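Local coordinates for protein arginase (RocF) (Helicobacter pylori, PDB 4G3H) that probably hydrolyses L-arginine to L-ornithine and urea, using two manganese ions bound in each subunit, at residues A[95-109]-A[162-175]. Numbering follows the deposited sequence.
Sequences FGIFQAFRSVHKDKK and LCSLGLEKGGLEID
Leu162, near the end of helix 153-163, meets Phe95 on helix 94-104, one of the helices flanking the parallel sheet of the arginase alpha/beta fold. The edge of the Phe95 ring faces the carbonyl of Leu162, CZ lying 3.3 Å from O, while CD1 of Leu162 touches CE2; Met139 of helix 136-140 packs on both side chains. The chain then runs past helix 94-104 as a loop. Leu165 O accepts a hydrogen bond from Gln99 NE2 at 3.0 Å, bent to 139° at the hydrogen. An amide suits this place because it serves both sides: Gln99 OE1 accepts a hydrogen bond from Arg102 NH1 on one lone pair. Gly166, with positive phi in a type II turn, lies close against the helix, and its O accepts a hydrogen bond from Ser103 OG, which also bonds Lys75. Leu167 then lays CD1 over one face of the Arg102 guanidinium. The loop returns through Gly171, whose CA makes a CH···O contact with Lys106 O, to Leu172. Here Arg102 NH2 reaches Leu172 O at 3.0 Å, with O in the guanidinium plane and an angle of 161° at the hydrogen. One water joins Arg102 NE to the same oxygen, and a second accepts from NH1 and lies within bonding distance of Cys163 O, so the long arginine can bridge well-separated parts of the loop. Ile174 covers the opposite guanidinium face with CG1, and its CD1 meets the edge of Phe98, 3.8 Å from CE2. Apolar branches on both faces leave the guanidinium rim to its polar partners. At Asp175 a salt bridge closes the contact: Lys109, extended until its last bend (chi4 63°), brings NZ to 3.1 Å from Asp175 OD2, on the anti lone pair.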
ATOM      1  N   PHE A  95       5.028  -0.606   5.552  1.00 21.50           N
ATOM      2  CA  PHE A  95       5.840   0.147   6.502  1.00 23.11           C
ATOM      3  C   PHE A  95       7.265   0.349   5.998  1.00 22.94           C
ATOM      4  O   PHE A  95       7.708   1.484   5.803  1.00 22.47           O
ATOM      5  CB  PHE A  95       5.891  -0.553   7.863  1.00 24.15           C
ATOM      6  CG  PHE A  95       6.807   0.121   8.844  1.00 24.39           C
ATOM      7  CD1 PHE A  95       6.541   1.414   9.283  1.00 25.97           C
ATOM      8  CD2 PHE A  95       7.961  -0.513   9.288  1.00 26.83           C
ATOM      9  CE1 PHE A  95       7.416   2.072  10.145  1.00 25.49           C
ATOM     10  CE2 PHE A  95       8.847   0.139  10.156  1.00 26.33           C
ATOM     11  CZ  PHE A  95       8.571   1.433  10.581  1.00 25.71           C
ATOM     12  N   GLY A  96       7.980  -0.755   5.797  1.00 18.83           N
ATOM     13  CA  GLY A  96       9.350  -0.670   5.321  1.00 18.82           C
ATOM     14  C   GLY A  96       9.461   0.084   4.007  1.00 17.89           C
ATOM     15  O   GLY A  96      10.376   0.883   3.815  1.00 18.34           O
ATOM     16  N   ILE A  97       8.525  -0.160   3.097  1.00 19.14           N
ATOM     17  CA  ILE A  97       8.535   0.510   1.799  1.00 19.77           C
ATOM     18  C   ILE A  97       8.351   2.029   1.940  1.00 20.40           C
ATOM     19  O   ILE A  97       9.074   2.819   1.321  1.00 18.35           O
ATOM     20  CB  ILE A  97       7.404  -0.040   0.885  1.00 17.29           C
ATOM     21  CG1 ILE A  97       7.690  -1.499   0.519  1.00 16.62           C
ATOM     22  CG2 ILE A  97       7.288   0.800  -0.376  1.00 16.49           C
ATOM     23  CD1 ILE A  97       6.534  -2.190  -0.176  1.00 17.57           C
ATOM     24  N   PHE A  98       7.380   2.426   2.757  1.00 19.84           N
ATOM     25  CA  PHE A  98       7.080   3.839   2.954  1.00 21.70           C
ATOM     26  C   PHE A  98       8.189   4.577   3.708  1.00 22.04           C
ATOM     27  O   PHE A  98       8.456   5.748   3.424  1.00 20.54           O
ATOM     28  CB  PHE A  98       5.741   3.996   3.686  1.00 21.88           C
ATOM     29  CG  PHE A  98       5.211   5.399   3.677  1.00 24.73           C
ATOM     30  CD1 PHE A  98       4.847   6.009   2.482  1.00 24.44           C
ATOM     31  CD2 PHE A  98       5.092   6.122   4.866  1.00 24.08           C
ATOM     32  CE1 PHE A  98       4.374   7.324   2.471  1.00 26.18           C
ATOM     33  CE2 PHE A  98       4.622   7.431   4.864  1.00 24.29           C
ATOM     34  CZ  PHE A  98       4.263   8.036   3.667  1.00 23.09           C
ATOM     35  N   GLN A  99       8.828   3.905   4.663  1.00 21.69           N
ATOM     36  CA  GLN A  99       9.915   4.528   5.406  1.00 22.23           C
ATOM     37  C   GLN A  99      11.035   4.855   4.421  1.00 22.88           C
ATOM     38  O   GLN A  99      11.679   5.904   4.521  1.00 21.46           O
ATOM     39  CB  GLN A  99      10.447   3.601   6.504  1.00 23.53           C
ATOM     40  CG  GLN A  99       9.492   3.389   7.677  1.00 26.90           C
ATOM     41  CD  GLN A  99       9.025   4.696   8.308  1.00 28.48           C
ATOM     42  OE1 GLN A  99       8.037   5.288   7.883  1.00 28.52           O
ATOM     43  NE2 GLN A  99       9.745   5.151   9.323  1.00 30.85           N
ATOM     44  N   ALA A 100      11.263   3.959   3.464  1.00 20.41           N
ATOM     45  CA  ALA A 100      12.297   4.184   2.458  1.00 20.96           C
ATOM     46  C   ALA A 100      11.891   5.392   1.614  1.00 22.58           C
ATOM     47  O   ALA A 100      12.721   6.231   1.261  1.00 22.22           O
ATOM     48  CB  ALA A 100      12.444   2.958   1.579  1.00 22.97           C
ATOM     49  N   PHE A 101      10.598   5.469   1.306  1.00 20.42           N
ATOM     50  CA  PHE A 101      10.037   6.558   0.516  1.00 22.02           C
ATOM     51  C   PHE A 101      10.248   7.897   1.243  1.00 23.48           C
ATOM     52  O   PHE A 101      10.665   8.887   0.634  1.00 22.20           O
ATOM     53  CB  PHE A 101       8.543   6.310   0.313  1.00 23.83           C
ATOM     54  CG  PHE A 101       7.890   7.248  -0.651  1.00 24.10           C
ATOM     55  CD1 PHE A 101       8.111   7.122  -2.023  1.00 25.81           C
ATOM     56  CD2 PHE A 101       7.023   8.239  -0.199  1.00 23.77           C
ATOM     57  CE1 PHE A 101       7.474   7.964  -2.932  1.00 23.92           C
ATOM     58  CE2 PHE A 101       6.378   9.088  -1.101  1.00 25.04           C
ATOM     59  CZ  PHE A 101       6.606   8.946  -2.472  1.00 25.66           C
ATOM     60  N   ARG A 102       9.939   7.917   2.538  1.00 27.62           N
ATOM     61  CA  ARG A 102      10.104   9.110   3.365  1.00 29.59           C
ATOM     62  C   ARG A 102      11.588   9.468   3.453  1.00 30.97           C
ATOM     63  O   ARG A 102      11.955  10.637   3.408  1.00 32.18           O
ATOM     64  CB  ARG A 102       9.582   8.861   4.782  1.00 26.66           C
ATOM     65  CG  ARG A 102       8.117   8.489   4.868  1.00 28.28           C
ATOM     66  CD  ARG A 102       7.753   8.059   6.286  1.00 30.02           C
ATOM     67  NE  ARG A 102       7.822   9.168   7.236  1.00 31.13           N
ATOM     68  CZ  ARG A 102       7.602   9.046   8.543  1.00 31.05           C
ATOM     69  NH1 ARG A 102       7.306   7.858   9.060  1.00 30.04           N
ATOM     70  NH2 ARG A 102       7.666  10.112   9.331  1.00 28.22           N
ATOM     71  N   SER A 103      12.431   8.450   3.582  1.00 30.14           N
ATOM     72  CA  SER A 103      13.868   8.651   3.686  1.00 32.48           C
ATOM     73  C   SER A 103      14.438   9.335   2.449  1.00 32.99           C
ATOM     74  O   SER A 103      15.254  10.244   2.566  1.00 34.91           O
ATOM     75  CB  SER A 103      14.574   7.312   3.914  1.00 34.48           C
ATOM     76  OG  SER A 103      15.944   7.517   4.206  1.00 37.81           O
ATOM     77  N   VAL A 104      14.015   8.896   1.267  1.00 28.67           N
ATOM     78  CA  VAL A 104      14.486   9.500   0.022  1.00 30.37           C
ATOM     79  C   VAL A 104      13.965  10.934  -0.139  1.00 33.17           C
ATOM     80  O   VAL A 104      14.673  11.803  -0.647  1.00 34.32           O
ATOM     81  CB  VAL A 104      14.042   8.676  -1.213  1.00 29.29           C
ATOM     82  CG1 VAL A 104      14.398   9.418  -2.495  1.00 26.33           C
ATOM     83  CG2 VAL A 104      14.724   7.314  -1.198  1.00 26.72           C
ATOM     84  N   HIS A 105      12.731  11.175   0.289  1.00 38.95           N
ATOM     85  CA  HIS A 105      12.120  12.502   0.188  1.00 41.17           C
ATOM     86  C   HIS A 105      12.046  13.125   1.579  1.00 44.20           C
ATOM     87  O   HIS A 105      10.992  13.600   1.997  1.00 44.75           O
ATOM     88  CB  HIS A 105      10.706  12.382  -0.380  1.00 38.01           C
ATOM     89  CG  HIS A 105      10.642  11.700  -1.711  1.00 37.55           C
ATOM     90  ND1 HIS A 105      11.109  12.281  -2.870  1.00 37.13           N
ATOM     91  CD2 HIS A 105      10.154  10.487  -2.069  1.00 37.35           C
ATOM     92  CE1 HIS A 105      10.910  11.458  -3.884  1.00 36.62           C
ATOM     93  NE2 HIS A 105      10.332  10.363  -3.426  1.00 36.54           N
ATOM     94  N   LYS A 106      13.176  13.124   2.283  1.00 45.19           N
ATOM     95  CA  LYS A 106      13.259  13.639   3.648  1.00 47.56           C
ATOM     96  C   LYS A 106      12.791  15.063   3.916  1.00 47.27           C
ATOM     97  O   LYS A 106      12.318  15.354   5.013  1.00 48.33           O
ATOM     98  CB  LYS A 106      14.684  13.460   4.181  1.00 72.53           C
ATOM     99  CG  LYS A 106      15.781  13.853   3.210  1.00 77.61           C
ATOM    100  CD  LYS A 106      17.141  13.448   3.756  1.00 81.45           C
ATOM    101  CE  LYS A 106      18.247  13.702   2.747  1.00 83.46           C
ATOM    102  NZ  LYS A 106      18.368  15.143   2.399  1.00 83.90           N
ATOM    103  N   ASP A 107      12.908  15.948   2.934  1.00 44.76           N
ATOM    104  CA  ASP A 107      12.486  17.332   3.130  1.00 46.30           C
ATOM    105  C   ASP A 107      11.177  17.666   2.423  1.00 44.93           C
ATOM    106  O   ASP A 107      10.910  18.827   2.119  1.00 46.19           O
ATOM    107  CB  ASP A 107      13.577  18.288   2.648  1.00 75.00           C
ATOM    108  CG  ASP A 107      13.914  18.092   1.184  1.00 79.81           C
ATOM    109  OD1 ASP A 107      14.740  18.866   0.657  1.00 82.60           O
ATOM    110  OD2 ASP A 107      13.355  17.163   0.561  1.00 82.45           O
ATOM    111  N   LYS A 108      10.359  16.652   2.169  1.00 39.77           N
ATOM    112  CA  LYS A 108       9.088  16.864   1.489  1.00 36.54           C
ATOM    113  C   LYS A 108       7.902  16.483   2.362  1.00 33.42           C
ATOM    114  O   LYS A 108       7.992  15.564   3.175  1.00 32.69           O
ATOM    115  CB  LYS A 108       9.044  16.041   0.199  1.00 48.88           C
ATOM    116  CG  LYS A 108      10.122  16.390  -0.807  1.00 52.51           C
ATOM    117  CD  LYS A 108       9.961  17.816  -1.308  1.00 55.91           C
ATOM    118  CE  LYS A 108      11.058  18.186  -2.292  1.00 56.60           C
ATOM    119  NZ  LYS A 108      10.904  19.583  -2.782  1.00 58.23           N
ATOM    120  N   LYS A 109       6.797  17.203   2.200  1.00 34.80           N
ATOM    121  CA  LYS A 109       5.578  16.899   2.939  1.00 32.31           C
ATOM    122  C   LYS A 109       4.885  15.832   2.089  1.00 29.84           C
ATOM    123  O   LYS A 109       4.625  16.043   0.902  1.00 27.21           O
ATOM    124  CB  LYS A 109       4.693  18.143   3.070  1.00 47.76           C
ATOM    125  CG  LYS A 109       3.431  17.905   3.889  1.00 52.39           C
ATOM    126  CD  LYS A 109       2.638  19.187   4.092  1.00 55.96           C
ATOM    127  CE  LYS A 109       1.331  18.931   4.841  1.00 56.61           C
ATOM    128  NZ  LYS A 109       1.537  18.406   6.220  1.00 56.54           N
ATOM    129  N   LEU A 162      12.085   1.246  16.025  1.00 38.42           N
ATOM    130  CA  LEU A 162      11.514   0.690  14.807  1.00 36.98           C
ATOM    131  C   LEU A 162      10.746   1.708  13.954  1.00 35.71           C
ATOM    132  O   LEU A 162      11.047   1.881  12.770  1.00 34.11           O
ATOM    133  CB  LEU A 162      10.606  -0.486  15.174  1.00 39.45           C
ATOM    134  CG  LEU A 162       9.816  -1.167  14.057  1.00 39.45           C
ATOM    135  CD1 LEU A 162      10.769  -1.707  13.006  1.00 39.50           C
ATOM    136  CD2 LEU A 162       8.974  -2.291  14.648  1.00 38.28           C
ATOM    137  N   CYS A 163       9.758   2.371  14.555  1.00 32.65           N
ATOM    138  CA  CYS A 163       8.945   3.375  13.858  1.00 31.70           C
ATOM    139  C   CYS A 163       9.830   4.467  13.297  1.00 30.70           C
ATOM    140  O   CYS A 163       9.437   5.226  12.412  1.00 29.05           O
ATOM    141  CB  CYS A 163       7.948   4.023  14.815  1.00 36.56           C
ATOM    142  SG  CYS A 163       6.736   2.893  15.480  1.00 38.53           S
ATOM    143  N   SER A 164      10.980   4.620  13.806  1.00 35.61           N
ATOM    144  CA  SER A 164      11.912   5.482  13.291  1.00 37.16           C
ATOM    145  C   SER A 164      12.882   5.076  12.232  1.00 36.08           C
ATOM    146  O   SER A 164      13.596   5.822  11.851  1.00 34.53           O
ATOM    147  CB  SER A 164      12.757   5.890  14.405  1.00 62.92           C
ATOM    148  OG  SER A 164      12.513   7.151  14.629  1.00 71.10           O
ATOM    149  N   LEU A 165      12.877   3.869  11.845  1.00 28.45           N
ATOM    150  CA  LEU A 165      13.758   3.444  10.852  1.00 31.66           C
ATOM    151  C   LEU A 165      13.591   4.100   9.594  1.00 32.71           C
ATOM    152  O   LEU A 165      12.636   4.482   9.209  1.00 30.97           O
ATOM    153  CB  LEU A 165      13.408   2.050  10.492  1.00 45.56           C
ATOM    154  CG  LEU A 165      13.780   0.993  11.330  1.00 47.32           C
ATOM    155  CD1 LEU A 165      13.357  -0.108  10.967  1.00 47.37           C
ATOM    156  CD2 LEU A 165      15.114   1.007  11.198  1.00 48.83           C
ATOM    157  N   GLY A 166      14.717   4.426   9.177  1.00 41.65           N
ATOM    158  CA  GLY A 166      15.082   5.154   8.017  1.00 45.84           C
ATOM    159  C   GLY A 166      14.935   6.625   8.051  1.00 48.20           C
ATOM    160  O   GLY A 166      15.202   7.226   7.183  1.00 47.82           O
ATOM    161  N   LEU A 167      14.516   7.179   9.126  1.00 59.41           N
ATOM    162  CA  LEU A 167      14.533   8.571   9.417  1.00 63.28           C
ATOM    163  C   LEU A 167      15.640   9.193  10.332  1.00 66.70           C
ATOM    164  O   LEU A 167      15.631  10.301  10.612  1.00 66.31           O
ATOM    165  CB  LEU A 167      13.224   8.931  10.060  1.00 43.64           C
ATOM    166  CG  LEU A 167      11.835   8.563   9.703  1.00 43.93           C
ATOM    167  CD1 LEU A 167      10.702   9.165  10.555  1.00 42.99           C
ATOM    168  CD2 LEU A 167      11.730   8.934   8.512  1.00 42.63           C
ATOM    169  N   GLU A 168      16.638   8.568  10.807  1.00111.74           N
ATOM    170  CA  GLU A 168      17.496   9.434  11.641  1.00111.74           C
ATOM    171  C   GLU A 168      18.617  10.310  11.060  1.00111.74           C
ATOM    172  O   GLU A 168      19.457  10.734  11.757  1.00111.74           O
ATOM    173  CB  GLU A 168      17.811   9.081  13.104  1.00139.89           C
ATOM    174  CG  GLU A 168      16.820   9.661  14.195  1.00139.89           C
ATOM    175  CD  GLU A 168      16.823   8.824  15.471  1.00139.89           C
ATOM    176  OE1 GLU A 168      16.769   7.589  15.315  1.00139.89           O
ATOM    177  OE2 GLU A 168      16.922   9.368  16.612  1.00139.89           O
ATOM    178  N   LYS A 169      18.652  10.451   9.791  1.00104.28           N
ATOM    179  CA  LYS A 169      19.171  11.558   9.251  1.00104.28           C
ATOM    180  C   LYS A 169      17.930  12.407   9.076  1.00104.28           C
ATOM    181  O   LYS A 169      17.918  13.360   8.301  1.00104.28           O
ATOM    182  CB  LYS A 169      19.884  11.367   7.986  1.00 91.46           C
ATOM    183  CG  LYS A 169      21.050  10.570   8.165  1.00 91.46           C
ATOM    184  CD  LYS A 169      22.329  11.420   8.327  1.00 91.46           C
ATOM    185  CE  LYS A 169      23.512  10.588   8.608  1.00 91.46           C
ATOM    186  NZ  LYS A 169      23.702   9.117   8.112  1.00 91.46           N
ATOM    187  N   GLY A 170      16.823  12.025   9.672  1.00 85.80           N
ATOM    188  CA  GLY A 170      15.672  12.867   9.464  1.00 85.80           C
ATOM    189  C   GLY A 170      14.621  12.713   8.331  1.00 85.80           C
ATOM    190  O   GLY A 170      14.840  12.115   7.329  1.00 85.80           O
ATOM    191  N   GLY A 171      13.432  13.276   8.616  1.00 81.59           N
ATOM    192  CA  GLY A 171      12.311  13.371   7.747  1.00 78.54           C
ATOM    193  C   GLY A 171      11.360  13.980   8.623  1.00 76.00           C
ATOM    194  O   GLY A 171      11.489  14.020   9.696  1.00 75.24           O
ATOM    195  N   LEU A 172      10.366  14.458   8.048  1.00 59.07           N
ATOM    196  CA  LEU A 172       9.257  15.026   8.664  1.00 55.77           C
ATOM    197  C   LEU A 172       8.372  14.018   9.178  1.00 53.12           C
ATOM    198  O   LEU A 172       8.269  13.021   8.780  1.00 53.27           O
ATOM    199  CB  LEU A 172       8.542  15.792   7.614  1.00 51.34           C
ATOM    200  CG  LEU A 172       9.313  16.918   6.961  1.00 52.10           C
ATOM    201  CD1 LEU A 172       8.921  17.429   5.670  1.00 51.32           C
ATOM    202  CD2 LEU A 172       9.404  17.899   7.877  1.00 51.74           C
ATOM    203  N   GLU A 173       7.654  14.376  10.092  1.00 42.72           N
ATOM    204  CA  GLU A 173       6.649  13.469  10.616  1.00 39.26           C
ATOM    205  C   GLU A 173       5.467  13.576   9.666  1.00 33.23           C
ATOM    206  O   GLU A 173       5.266  14.613   9.035  1.00 31.60           O
ATOM    207  CB  GLU A 173       6.223  13.876  12.020  1.00 82.42           C
ATOM    208  CG  GLU A 173       7.335  13.804  13.038  1.00 89.73           C
ATOM    209  CD  GLU A 173       6.871  14.214  14.413  1.00 93.28           C
ATOM    210  OE1 GLU A 173       7.694  14.185  15.353  1.00 95.30           O
ATOM    211  OE2 GLU A 173       5.680  14.566  14.549  1.00 94.66           O
ATOM    212  N   ILE A 174       4.698  12.505   9.547  1.00 31.12           N
ATOM    213  CA  ILE A 174       3.546  12.508   8.669  1.00 25.87           C
ATOM    214  C   ILE A 174       2.394  13.251   9.349  1.00 24.36           C
ATOM    215  O   ILE A 174       2.115  13.031  10.523  1.00 22.13           O
ATOM    216  CB  ILE A 174       3.118  11.055   8.329  1.00 22.25           C
ATOM    217  CG1 ILE A 174       4.237  10.351   7.553  1.00 20.82           C
ATOM    218  CG2 ILE A 174       1.837  11.054   7.519  1.00 18.23           C
ATOM    219  CD1 ILE A 174       4.577  10.993   6.217  1.00 16.32           C
ATOM    220  N   ASP A 175       1.747  14.140   8.604  1.00 25.61           N
ATOM    221  CA  ASP A 175       0.612  14.912   9.097  1.00 24.88           C
ATOM    222  C   ASP A 175      -0.603  13.992   8.969  1.00 24.71           C
ATOM    223  O   ASP A 175      -1.046  13.690   7.859  1.00 23.09           O
ATOM    224  CB  ASP A 175       0.432  16.157   8.225  1.00 27.61           C
ATOM    225  CG  ASP A 175      -0.722  17.033   8.675  1.00 26.83           C
ATOM    226  OD1 ASP A 175      -1.453  16.632   9.598  1.00 26.98           O
ATOM    227  OD2 ASP A 175      -0.897  18.130   8.097  1.00 29.64           O
TER
HETATM  228  O   HOH W   1       8.030  11.993   5.786  1.00 27.86           O
HETATM  229  O   HOH W   2       7.206   6.718  11.622  1.00 38.72           O